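Side-chain contacts in enterobactin synthetase component F-related protein (Vibrio cholerae serotype O1, PDB 4OXI), which probably activates glycine with ATP as an adenylation enzyme of a lipopolysaccharide-modification pathway that gives resistance to antimicrobial peptides: residues T75-Y78 and Q79-T82; F274-I278 and S279-L283; I385-A388 and F389-C393; F440-G444 and R445-R449; F539-K542 and R543-A546. All blocks are in the same frame, centred on the assembly; numbering follows the deposited sequence.

Contact 1: residues T75-Y78 and Q79-T82; sequences TYTY and QEMT
With its OG1 set between the backbone N and the carbonyl carbon (chi1 62°), Thr77 turns its hydroxyl to the first turn of the helix, while the Glu80 chain, leaving beside its own N and then extended, reaches back to the backbone of Thr77. Two reciprocal bonds result. Glu80 N donates to Thr77 OG1 at 3.1 Å, and Thr77 N donates to Glu80 OE1 at 2.8 Å, coming from above the carboxylate plane. This is a capping box with Thr77 as N-cap, and it closes the junction between strand 74-77, an outer strand of its sheet, and helix 78-95. Partial positive charge at the helix start would be expected to steady the carboxylate. The helical ladder begins with Met81 N to Thr77 O at 2.9 Å. One step on, Tyr78 O is gripped twice by Thr82, by N and by OG1 (2.6 Å), the two donors arriving from opposite faces of the carbonyl plane. On the buried side the bent Met81 chain lays SD against Tyr76 CB at 3.8 Å. The same sulfur sits 5.1 Å from the centroid of the Tyr76 ring, an oblique Met-aromatic contact, and helix 108-119 packs on both residues through Leu108.

Contact 2: residues F274-I278 and S279-L283; sequences FYSLI and SGACL
Hydrogen bonds of the Ser279 hydroxyl and the backbone end the helix. Ser279 OG, placed beside its own backbone N (chi1 -52°), folds back and donates to Tyr275 O at 2.7 Å, nearly in line with the carbonyl bond. It thereby grips a carbonyl of the last turn to which Ser279 N gives only a weak bond. Ser276 O receives Ala281 N at 3.0 Å, and a weak bond from Ser279 N as well. Gly280 N meets Leu277 O at 3.2 Å from above the carbonyl plane, as the chain tightens and turns out of the helix.

A water makes the second polar link. It lies 2.7 Å from Ser276 OG and donates to Ala281 O at 3.2 Å, bridging the helix to the residue just before the strand. Ala281 O also accepts from Tyr78 OH, so this carbonyl has a partner from the N-terminal part of the chain.

Van der Waals contacts lie beside the water. Leu283 points toward the helix, its CD1 4.1 Å from Ser276 CB, and Ser276 OG lies 3.8 Å from Ala281 CB. Val258 of strand 257-260 packs against Ser276, Ala281 and Leu283 alike.

Gly280, with positive phi and two bonds running back into the last turn, completes a Schellman motif, here the C-terminal stop of the helix in the beta-alpha-beta unit formed by strand 257-260, helix 268-279 and strand 282-285.

Contact 3: residues I385-A388 and F389-C393; sequences IGRA and FEEEC. With GAP (glycyl-adenosine-5'-phosphate), chain B.
The chain leaves the short strand at Ala388 in extended form, turns at Phe389 and curls through a loop until Cys393 comes back beside Ala388. Across this curl the two CB atoms, of Ala388 and Cys393, stand 4.3 Å apart, a loose apolar touch in which the CB of Cys393 points toward the strand. Ala388 CB also rests 3.3 Å from Glu390 O, so the methyl group lies on the inside of the bend. Arg387 and Glu391 cross obliquely at the surface, their ends coming together. The Arg387 chain starts between its backbone N and carbonyl carbon (chi1 46°) and bends again at chi3, which carries the guanidinium to Glu391, itself bent at chi2. Their salt bridge is long, with NH2 of Arg387 3.4 Å from Glu391 OE1. The oxygen lies at the guanidinium edge, near its plane, although the carboxylate plane stands almost perpendicular, at 87°.

Strand 387-388 is an outer strand of a mixed five-stranded sheet, and just before it Ile385 and Gly386 both face Leu461 in a classic beta bulge. Ile385 belongs to the pocket of the bound glycyl-adenosine-5'-phosphate: its CG2 lies 3.6 Å from N1 of the adenine. Beyond the turn, the Phe389 ring lies nearly parallel to that of Tyr371, and Glu390 forms a salt bridge with Lys422.

Contact 4: residues F440-G444 and R445-R449; sequences FQHEG and RLWYR
A beta hairpin brings Phe440 opposite Trp447 and His442 opposite Arg445, through a type I' turn from His442 to Arg445. Phe440 and Trp447 form a hydrogen-bonded antiparallel pair, Trp447 N giving a nearly straight bond to Phe440 O at 2.8 Å. At the turn, His442 N bonds to Arg445 O at 3.0 Å, whereas the return bond is weak.

The Phe440 ring is held between two groups. Trp447 CB sits over one face, 4.0 Å from the ring centroid, a CH-pi contact. Over the opposite face lies the guanidinium of Arg449, stacked with centres 4.2 Å apart and planes at 25°, a cation-pi arrangement. The ring is swung there by a chi1 of 68°, with CG between the backbone N and carbonyl carbon.

His442 adds its CB, 3.6 Å from Trp447 CD1, with its own ring oblique to the indole. Trp447 NE1 is buried with no hydrogen-bond partner in the model. Arg445 NE lies above the indole near its rim, while Arg445 NH2 bonds to Ser420 OG. Leu418 of strand 416-419 packs on Phe440 and Trp447, so that one face of the hairpin carries an aromatic cluster of Phe440, His442 and Trp447 within the antiparallel sheet.

Contact 5: residues F539-K542 and R543-A546; sequences FVPK and RWYA
Lys542 NZ bonds to two carbonyl oxygens: the chain, bent at chi2, doubles back so that NZ donates to Val540 O at 3.0 Å, and it bonds to Pro537 O as well. Packing does more to join loop and strand. Pro541 CB lies over one face of the Trp544 indole, displaced toward its rim, 3.9 Å from Trp544 CZ2. The remaining proline ring carbons run along the same benzo side, CG of Pro541 lying 4.0 Å from Trp544 CZ2. With CG beside its backbone N (chi1 -59°), Trp544 folds its indole back over the preceding loop. Its NE1 also donates to Pro541 O at 3.2 Å, but the N-H points poorly at the oxygen, with an angle of 127°, and the bond is weak.

Strand 543-546 is an outer strand of a mixed three-stranded sheet and runs parallel to strand 512-516, so Pro541 and Lys542 lead the chain onto the sheet edge. Pro541 and Trp544 both rest on Ala514 of that strand and on Val487 of helix 480-491, which places their contact between sheet and helix. The extended Arg543 chain stands out across the strand direction, and its NH1 reaches Tyr545 OH at 2.9 Å, the hydroxyl lying slightly out of the guanidinium plane; the Tyr545 ring meets that of Phe515.

Contacts 1 and 2 meet directly and reach the same mixed sheet: Tyr78 CE2 of contact 1 packs 3.8 Å from Leu277 CD1 of contact 2, and their centres are 12 Å apart. Contacts 3 and 4 also touch, the loop of the former packing on the hairpin of the latter, with Cys393 O 3.4 Å from Trp447 CZ3. Between the two pairs, contacts 2 and 3 come within about 9 Å at their nearest atoms. Contact 3 touches the bound adenylate through Ile385, whereas the Arg449 side chain of contact 4 is about 10 Å from it and that of Tyr275 in contact 2 about 14 Å. Contact 5 lies apart, its nearest atoms about 16 Å from contact 4.

Contact 1: residues T75-Y78 and Q79-T82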
# COMPACT_ATOMS: atom_id res chain seq x y z
N THR A 75 19.68 -8.59 12.01
CA THR A 75 19.40 -7.22 12.42
C THR A 75 20.45 -6.28 11.83
O THR A 75 21.62 -6.63 11.76
CB THR A 75 19.41 -7.14 13.94
OG1 THR A 75 18.53 -8.15 14.45
CG2 THR A 75 18.94 -5.78 14.41
N TYR A 76 20.01 -5.10 11.39
CA TYR A 76 20.92 -4.12 10.78
C TYR A 76 20.73 -2.80 11.48
O TYR A 76 19.59 -2.34 11.67
CB TYR A 76 20.64 -3.96 9.27
CG TYR A 76 20.70 -5.27 8.50
CD1 TYR A 76 21.87 -5.68 7.87
CD2 TYR A 76 19.60 -6.11 8.43
CE1 TYR A 76 21.94 -6.88 7.18
CE2 TYR A 76 19.66 -7.31 7.75
CZ TYR A 76 20.83 -7.69 7.12
OH TYR A 76 20.88 -8.89 6.44
N THR A 77 21.84 -2.18 11.90
CA THR A 77 21.77 -0.88 12.56
C THR A 77 21.48 0.26 11.57
O THR A 77 21.58 0.07 10.36
CB THR A 77 23.09 -0.55 13.26
OG1 THR A 77 24.10 -0.47 12.26
CG2 THR A 77 23.47 -1.63 14.29
N TYR A 78 21.15 1.44 12.10
CA TYR A 78 20.96 2.61 11.25
C TYR A 78 22.21 2.89 10.43
O TYR A 78 22.11 3.28 9.26
CB TYR A 78 20.52 3.84 12.08
CG TYR A 78 19.03 3.84 12.26
CD1 TYR A 78 18.42 3.20 13.33
CD2 TYR A 78 18.21 4.43 11.30
CE1 TYR A 78 17.04 3.16 13.46
CE2 TYR A 78 16.85 4.40 11.41
CZ TYR A 78 16.26 3.76 12.48
OH TYR A 78 14.90 3.75 12.54
N GLN A 79 23.37 2.65 11.01
CA GLN A 79 24.63 2.91 10.32
C GLN A 79 24.81 1.93 9.19
O GLN A 79 25.22 2.30 8.08
CB GLN A 79 25.80 2.81 11.31
CG GLN A 79 27.18 3.04 10.68
CD GLN A 79 27.40 4.48 10.24
OE1 GLN A 79 27.23 5.42 11.02
NE2 GLN A 79 27.77 4.67 8.97
N GLU A 80 24.51 0.66 9.45
CA GLU A 80 24.66 -0.35 8.41
C GLU A 80 23.65 -0.12 7.28
O GLU A 80 23.99 -0.29 6.12
CB GLU A 80 24.49 -1.76 8.99
CG GLU A 80 25.64 -2.18 9.91
CD GLU A 80 25.28 -3.38 10.80
OE1 GLU A 80 24.07 -3.68 10.97
OE2 GLU A 80 26.20 -4.02 11.33
N MET A 81 22.42 0.26 7.62
CA MET A 81 21.41 0.53 6.59
C MET A 81 21.80 1.78 5.80
O MET A 81 21.59 1.85 4.58
CB MET A 81 20.02 0.71 7.21
CG MET A 81 19.39 -0.58 7.74
SD MET A 81 19.18 -1.83 6.44
CE MET A 81 18.11 -0.95 5.29
N THR A 82 22.38 2.75 6.49
CA THR A 82 22.81 3.99 5.84
C THR A 82 23.94 3.73 4.85
O THR A 82 23.94 4.29 3.76
CB THR A 82 23.20 5.04 6.86
OG1 THR A 82 22.04 5.35 7.66
CG2 THR A 82 23.69 6.32 6.17

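Contact 2: residues F274-I278 and S279-L283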
# COMPACT_ATOMS: atom_id res chain seq x y z
N PHE A 274 8.52 4.45 6.77
CA PHE A 274 8.95 5.82 7.06
C PHE A 274 8.56 6.29 8.45
O PHE A 274 9.23 7.15 9.02
CB PHE A 274 8.53 6.78 5.94
CG PHE A 274 9.26 6.51 4.67
CD1 PHE A 274 10.57 6.96 4.51
CD2 PHE A 274 8.68 5.76 3.66
CE1 PHE A 274 11.27 6.69 3.36
CE2 PHE A 274 9.38 5.48 2.50
CZ PHE A 274 10.67 5.95 2.34
N TYR A 275 7.49 5.70 9.00
CA TYR A 275 7.11 5.90 10.39
C TYR A 275 8.25 5.39 11.28
O TYR A 275 8.65 6.05 12.24
CB TYR A 275 5.89 5.05 10.69
CG TYR A 275 5.08 5.39 11.92
CD1 TYR A 275 5.18 6.63 12.55
CD2 TYR A 275 4.19 4.46 12.43
CE1 TYR A 275 4.39 6.92 13.67
CE2 TYR A 275 3.41 4.74 13.52
CZ TYR A 275 3.51 5.97 14.14
OH TYR A 275 2.70 6.18 15.24
N SER A 276 8.76 4.21 10.97
CA SER A 276 9.86 3.68 11.76
C SER A 276 11.10 4.55 11.60
O SER A 276 11.80 4.85 12.56
CB SER A 276 10.17 2.24 11.35
OG SER A 276 11.30 1.75 12.07
N LEU A 277 11.37 4.96 10.37
CA LEU A 277 12.60 5.68 10.06
C LEU A 277 12.66 7.04 10.76
O LEU A 277 13.67 7.40 11.34
CB LEU A 277 12.69 5.87 8.54
CG LEU A 277 13.92 6.46 7.85
CD1 LEU A 277 15.24 5.89 8.36
CD2 LEU A 277 13.78 6.17 6.37
N ILE A 278 11.56 7.79 10.71
CA ILE A 278 11.55 9.12 11.30
C ILE A 278 11.67 9.05 12.82
O ILE A 278 12.08 10.01 13.46
CB ILE A 278 10.29 9.91 10.89
CG1 ILE A 278 10.44 11.40 11.24
CG2 ILE A 278 9.06 9.34 11.56
CD1 ILE A 278 9.32 12.26 10.71
N SER A 279 11.35 7.88 13.37
CA SER A 279 11.35 7.69 14.81
C SER A 279 12.64 7.08 15.33
O SER A 279 12.84 7.02 16.53
CB SER A 279 10.21 6.76 15.22
OG SER A 279 8.98 7.20 14.69
N GLY A 280 13.50 6.61 14.42
CA GLY A 280 14.70 5.89 14.83
C GLY A 280 14.39 4.52 15.42
O GLY A 280 15.22 3.91 16.09
N ALA A 281 13.18 4.03 15.15
CA ALA A 281 12.72 2.75 15.68
C ALA A 281 13.25 1.58 14.87
O ALA A 281 13.98 1.78 13.89
CB ALA A 281 11.20 2.72 15.73
N CYS A 282 12.90 0.35 15.27
CA CYS A 282 13.31 -0.83 14.51
C CYS A 282 12.12 -1.42 13.77
O CYS A 282 11.06 -1.69 14.36
CB CYS A 282 13.96 -1.91 15.38
SG CYS A 282 14.77 -3.24 14.37
N LEU A 283 12.31 -1.62 12.46
CA LEU A 283 11.28 -2.17 11.60
C LEU A 283 11.45 -3.69 11.55
O LEU A 283 12.54 -4.19 11.29
CB LEU A 283 11.39 -1.57 10.18
CG LEU A 283 10.32 -1.88 9.14
CD1 LEU A 283 8.97 -1.28 9.54
CD2 LEU A 283 10.73 -1.36 7.76
O HOH W 1 13.66 1.68 10.73

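Contact 3: residues I385-A388 and F389-C393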
# COMPACT_ATOMS: atom_id res chain seq x y z
N ILE A 385 -14.63 6.27 10.58
CA ILE A 385 -13.33 6.57 9.97
C ILE A 385 -12.82 7.91 10.48
O ILE A 385 -11.66 8.27 10.28
CB ILE A 385 -13.38 6.54 8.42
CG1 ILE A 385 -14.49 7.43 7.88
CG2 ILE A 385 -13.58 5.12 7.92
CD1 ILE A 385 -14.38 7.65 6.33
N GLY A 386 -13.69 8.67 11.14
CA GLY A 386 -13.24 9.78 11.96
C GLY A 386 -13.21 11.13 11.28
O GLY A 386 -14.17 11.53 10.62
N ARG A 387 -12.10 11.82 11.44
CA ARG A 387 -11.92 13.12 10.80
C ARG A 387 -10.51 13.25 10.26
O ARG A 387 -9.63 12.47 10.60
CB ARG A 387 -12.22 14.25 11.79
CG ARG A 387 -11.58 14.05 13.16
CD ARG A 387 -11.71 15.31 14.05
NE ARG A 387 -13.11 15.67 14.28
CZ ARG A 387 -13.62 16.87 14.02
NH1 ARG A 387 -14.91 17.12 14.25
NH2 ARG A 387 -12.84 17.83 13.54
N ALA A 388 -10.32 14.26 9.42
CA ALA A 388 -9.07 14.44 8.69
C ALA A 388 -7.96 14.91 9.59
O ALA A 388 -8.20 15.56 10.60
CB ALA A 388 -9.27 15.45 7.56
N PHE A 389 -6.72 14.59 9.21
CA PHE A 389 -5.56 15.13 9.88
C PHE A 389 -5.54 16.65 9.77
O PHE A 389 -5.17 17.34 10.71
CB PHE A 389 -4.28 14.57 9.27
CG PHE A 389 -4.14 13.08 9.44
CD1 PHE A 389 -4.03 12.53 10.70
CD2 PHE A 389 -4.08 12.24 8.34
CE1 PHE A 389 -3.89 11.16 10.87
CE2 PHE A 389 -3.94 10.87 8.51
CZ PHE A 389 -3.84 10.33 9.78
N GLU A 390 -5.93 17.17 8.61
CA GLU A 390 -5.91 18.60 8.35
C GLU A 390 -7.31 19.10 8.02
O GLU A 390 -8.01 18.48 7.22
CB GLU A 390 -5.01 18.90 7.16
CG GLU A 390 -3.58 18.43 7.35
CD GLU A 390 -2.69 18.85 6.21
OE1 GLU A 390 -2.97 18.44 5.05
OE2 GLU A 390 -1.73 19.61 6.47
N GLU A 391 -7.72 20.22 8.61
CA GLU A 391 -9.04 20.76 8.29
C GLU A 391 -9.01 21.28 6.86
O GLU A 391 -7.93 21.48 6.29
CB GLU A 391 -9.48 21.82 9.30
CG GLU A 391 -9.81 21.27 10.72
CD GLU A 391 -11.23 20.66 10.87
OE1 GLU A 391 -11.78 20.69 12.00
OE2 GLU A 391 -11.80 20.12 9.88
N GLU A 392 -10.20 21.45 6.27
CA GLU A 392 -10.38 21.90 4.88
C GLU A 392 -10.02 20.87 3.81
O GLU A 392 -9.90 21.23 2.64
CB GLU A 392 -9.65 23.22 4.61
CG GLU A 392 -10.00 24.31 5.61
CD GLU A 392 -9.53 25.69 5.17
OE1 GLU A 392 -8.46 25.79 4.52
OE2 GLU A 392 -10.24 26.67 5.49
N CYS A 393 -9.90 19.61 4.20
CA CYS A 393 -9.51 18.54 3.27
C CYS A 393 -10.67 17.70 2.75
O CYS A 393 -10.52 16.99 1.75
CB CYS A 393 -8.49 17.60 3.93
SG CYS A 393 -6.86 18.31 3.97
N GAP B . -4.19 3.39 1.55
CA GAP B . -4.92 2.37 2.38
C GAP B . -5.79 1.57 1.43
O GAP B . -6.48 0.64 1.81
PA GAP B . -6.54 1.26 -1.19
O1A GAP B . -6.44 2.29 -2.29
O2A GAP B . -6.02 -0.15 -1.41
O3A GAP B . -5.78 1.96 0.03
C5' GAP B . -8.82 2.44 -0.66
O5' GAP B . -8.09 1.21 -0.77
C4' GAP B . -10.26 2.11 -0.32
O4' GAP B . -10.29 1.23 0.81
C3' GAP B . -11.05 3.31 0.16
O3' GAP B . -11.56 4.06 -0.94
C2' GAP B . -12.13 2.67 1.00
O2' GAP B . -13.13 2.09 0.17
C1' GAP B . -11.45 1.47 1.61
N9 GAP B . -11.01 1.80 2.98
C8 GAP B . -9.78 2.20 3.34
N7 GAP B . -9.70 2.40 4.68
C5 GAP B . -10.92 2.13 5.20
C6 GAP B . -11.53 2.16 6.54
N6 GAP B . -10.79 2.50 7.63
N1 GAP B . -12.83 1.82 6.64
C2 GAP B . -13.57 1.47 5.56
N3 GAP B . -13.08 1.42 4.31
C4 GAP B . -11.78 1.73 4.07

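Contact 4: residues F440-G444 and R445-R449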
# COMPACT_ATOMS: atom_id res chain seq x y z
N PHE A 440 -11.35 16.79 -10.24
CA PHE A 440 -11.96 17.98 -10.80
C PHE A 440 -11.64 19.22 -9.97
O PHE A 440 -11.31 19.12 -8.79
CB PHE A 440 -13.47 17.81 -10.93
CG PHE A 440 -14.19 17.76 -9.61
CD1 PHE A 440 -14.29 16.56 -8.92
CD2 PHE A 440 -14.74 18.90 -9.05
CE1 PHE A 440 -14.94 16.51 -7.69
CE2 PHE A 440 -15.41 18.85 -7.83
CZ PHE A 440 -15.50 17.66 -7.15
N GLN A 441 -11.72 20.38 -10.61
CA GLN A 441 -11.45 21.65 -9.93
C GLN A 441 -12.73 22.20 -9.36
O GLN A 441 -13.80 22.00 -9.92
CB GLN A 441 -10.85 22.66 -10.90
CG GLN A 441 -9.41 22.40 -11.23
CD GLN A 441 -8.49 22.82 -10.11
OE1 GLN A 441 -8.88 23.61 -9.25
NE2 GLN A 441 -7.27 22.30 -10.11
N HIS A 442 -12.62 22.90 -8.25
CA HIS A 442 -13.79 23.54 -7.68
C HIS A 442 -13.35 24.67 -6.78
O HIS A 442 -12.73 24.43 -5.73
CB HIS A 442 -14.61 22.53 -6.89
CG HIS A 442 -15.83 23.11 -6.25
ND1 HIS A 442 -17.03 23.22 -6.92
CD2 HIS A 442 -16.04 23.60 -5.01
CE1 HIS A 442 -17.93 23.76 -6.11
NE2 HIS A 442 -17.35 24.00 -4.94
N GLU A 443 -13.67 25.90 -7.19
CA GLU A 443 -13.31 27.10 -6.45
C GLU A 443 -11.88 27.07 -5.93
O GLU A 443 -11.63 27.13 -4.72
CB GLU A 443 -14.30 27.33 -5.30
CG GLU A 443 -15.74 27.51 -5.78
CD GLU A 443 -16.74 27.61 -4.63
OE1 GLU A 443 -16.32 27.59 -3.45
OE2 GLU A 443 -17.96 27.71 -4.93
N GLY A 444 -10.94 26.93 -6.86
CA GLY A 444 -9.54 27.07 -6.52
C GLY A 444 -8.76 25.79 -6.27
O GLY A 444 -7.58 25.72 -6.61
N ARG A 445 -9.40 24.79 -5.65
CA ARG A 445 -8.67 23.56 -5.30
C ARG A 445 -9.09 22.30 -6.05
O ARG A 445 -10.21 22.18 -6.57
CB ARG A 445 -8.64 23.32 -3.79
CG ARG A 445 -9.98 23.10 -3.14
CD ARG A 445 -9.90 23.33 -1.63
NE ARG A 445 -9.28 22.22 -0.90
CZ ARG A 445 -8.25 22.36 -0.06
NH1 ARG A 445 -7.73 23.55 0.17
NH2 ARG A 445 -7.75 21.30 0.56
N LEU A 446 -8.15 21.37 -6.14
CA LEU A 446 -8.38 20.10 -6.81
C LEU A 446 -9.05 19.15 -5.83
O LEU A 446 -8.56 18.96 -4.71
CB LEU A 446 -7.06 19.51 -7.30
CG LEU A 446 -7.16 18.15 -8.00
CD1 LEU A 446 -7.91 18.30 -9.32
CD2 LEU A 446 -5.78 17.52 -8.23
N TRP A 447 -10.18 18.57 -6.24
CA TRP A 447 -10.87 17.57 -5.44
C TRP A 447 -10.80 16.19 -6.09
O TRP A 447 -10.68 16.08 -7.31
CB TRP A 447 -12.34 17.95 -5.24
CG TRP A 447 -12.52 19.10 -4.32
CD1 TRP A 447 -12.70 20.41 -4.67
CD2 TRP A 447 -12.55 19.06 -2.89
NE1 TRP A 447 -12.83 21.18 -3.54
CE2 TRP A 447 -12.74 20.38 -2.43
CE3 TRP A 447 -12.42 18.03 -1.95
CZ2 TRP A 447 -12.81 20.70 -1.08
CZ3 TRP A 447 -12.49 18.35 -0.60
CH2 TRP A 447 -12.69 19.67 -0.18
N TYR A 448 -10.89 15.14 -5.27
CA TYR A 448 -10.90 13.76 -5.77
C TYR A 448 -12.15 13.03 -5.31
O TYR A 448 -12.48 13.04 -4.12
CB TYR A 448 -9.64 13.01 -5.31
CG TYR A 448 -9.66 11.50 -5.52
CD1 TYR A 448 -9.48 10.94 -6.79
CD2 TYR A 448 -9.83 10.64 -4.45
CE1 TYR A 448 -9.49 9.57 -6.96
CE2 TYR A 448 -9.84 9.29 -4.61
CZ TYR A 448 -9.68 8.75 -5.87
OH TYR A 448 -9.69 7.39 -6.01
N ARG A 449 -12.83 12.38 -6.25
CA ARG A 449 -14.02 11.58 -5.94
C ARG A 449 -13.60 10.22 -5.44
O ARG A 449 -13.19 9.37 -6.23
CB ARG A 449 -14.89 11.40 -7.18
CG ARG A 449 -15.24 12.69 -7.92
CD ARG A 449 -16.04 12.37 -9.17
NE ARG A 449 -16.16 13.52 -10.05
CZ ARG A 449 -17.09 14.45 -9.92
NH1 ARG A 449 -17.98 14.35 -8.93
NH2 ARG A 449 -17.13 15.48 -10.76

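Contact 5: residues F539-K542 and R543-A546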
# COMPACT_ATOMS: atom_id res chain seq x y z
N PHE A 539 -7.16 -12.84 -6.95
CA PHE A 539 -8.35 -12.41 -7.64
C PHE A 539 -8.93 -13.49 -8.56
O PHE A 539 -10.08 -13.37 -9.00
CB PHE A 539 -8.05 -11.13 -8.43
CG PHE A 539 -7.45 -10.03 -7.58
CD1 PHE A 539 -7.88 -9.83 -6.27
CD2 PHE A 539 -6.45 -9.21 -8.09
CE1 PHE A 539 -7.31 -8.82 -5.48
CE2 PHE A 539 -5.88 -8.20 -7.31
CZ PHE A 539 -6.31 -8.00 -6.01
N VAL A 540 -8.16 -14.53 -8.85
CA VAL A 540 -8.66 -15.60 -9.73
C VAL A 540 -9.81 -16.33 -9.04
O VAL A 540 -9.66 -16.78 -7.89
CB VAL A 540 -7.56 -16.60 -10.13
CG1 VAL A 540 -8.13 -17.69 -11.01
CG2 VAL A 540 -6.44 -15.89 -10.88
N PRO A 541 -10.97 -16.42 -9.71
CA PRO A 541 -12.13 -17.10 -9.12
C PRO A 541 -11.78 -18.53 -8.72
O PRO A 541 -11.13 -19.23 -9.50
CB PRO A 541 -13.17 -17.07 -10.25
CG PRO A 541 -12.76 -15.88 -11.10
CD PRO A 541 -11.25 -15.90 -11.06
N LYS A 542 -12.18 -18.93 -7.52
CA LYS A 542 -11.85 -20.24 -6.97
C LYS A 542 -12.95 -21.25 -7.25
O LYS A 542 -12.74 -22.45 -7.15
CB LYS A 542 -11.63 -20.16 -5.45
CG LYS A 542 -10.56 -19.18 -5.00
CD LYS A 542 -9.30 -19.35 -5.82
CE LYS A 542 -8.25 -18.29 -5.48
NZ LYS A 542 -7.32 -18.10 -6.63
N ARG A 543 -14.13 -20.75 -7.58
CA ARG A 543 -15.25 -21.61 -7.93
C ARG A 543 -15.98 -21.05 -9.14
O ARG A 543 -16.14 -19.83 -9.26
CB ARG A 543 -16.23 -21.74 -6.78
CG ARG A 543 -15.73 -22.53 -5.59
CD ARG A 543 -16.68 -22.34 -4.42
NE ARG A 543 -16.45 -23.32 -3.37
CZ ARG A 543 -17.24 -24.37 -3.15
NH1 ARG A 543 -18.31 -24.57 -3.92
NH2 ARG A 543 -16.96 -25.21 -2.17
N TRP A 544 -16.42 -21.94 -10.01
CA TRP A 544 -17.05 -21.58 -11.27
C TRP A 544 -18.41 -22.25 -11.37
O TRP A 544 -18.54 -23.44 -11.09
CB TRP A 544 -16.15 -22.02 -12.42
CG TRP A 544 -14.81 -21.41 -12.34
CD1 TRP A 544 -13.83 -21.69 -11.43
CD2 TRP A 544 -14.27 -20.40 -13.20
NE1 TRP A 544 -12.72 -20.91 -11.66
CE2 TRP A 544 -12.97 -20.11 -12.75
CE3 TRP A 544 -14.76 -19.71 -14.31
CZ2 TRP A 544 -12.15 -19.17 -13.38
CZ3 TRP A 544 -13.95 -18.78 -14.93
CH2 TRP A 544 -12.67 -18.51 -14.47
N TYR A 545 -19.43 -21.48 -11.75
CA TYR A 545 -20.78 -22.01 -11.89
C TYR A 545 -21.34 -21.67 -13.27
O TYR A 545 -21.18 -20.54 -13.76
CB TYR A 545 -21.69 -21.46 -10.78
CG TYR A 545 -21.24 -21.81 -9.37
CD1 TYR A 545 -21.78 -22.89 -8.70
CD2 TYR A 545 -20.28 -21.05 -8.71
CE1 TYR A 545 -21.38 -23.23 -7.41
CE2 TYR A 545 -19.86 -21.38 -7.43
CZ TYR A 545 -20.42 -22.47 -6.78
OH TYR A 545 -20.02 -22.81 -5.51
N ALA A 546 -21.95 -22.66 -13.91
CA ALA A 546 -22.73 -22.44 -15.12
C ALA A 546 -24.19 -22.31 -14.68
O ALA A 546 -24.77 -23.27 -14.15
CB ALA A 546 -22.56 -23.59 -16.10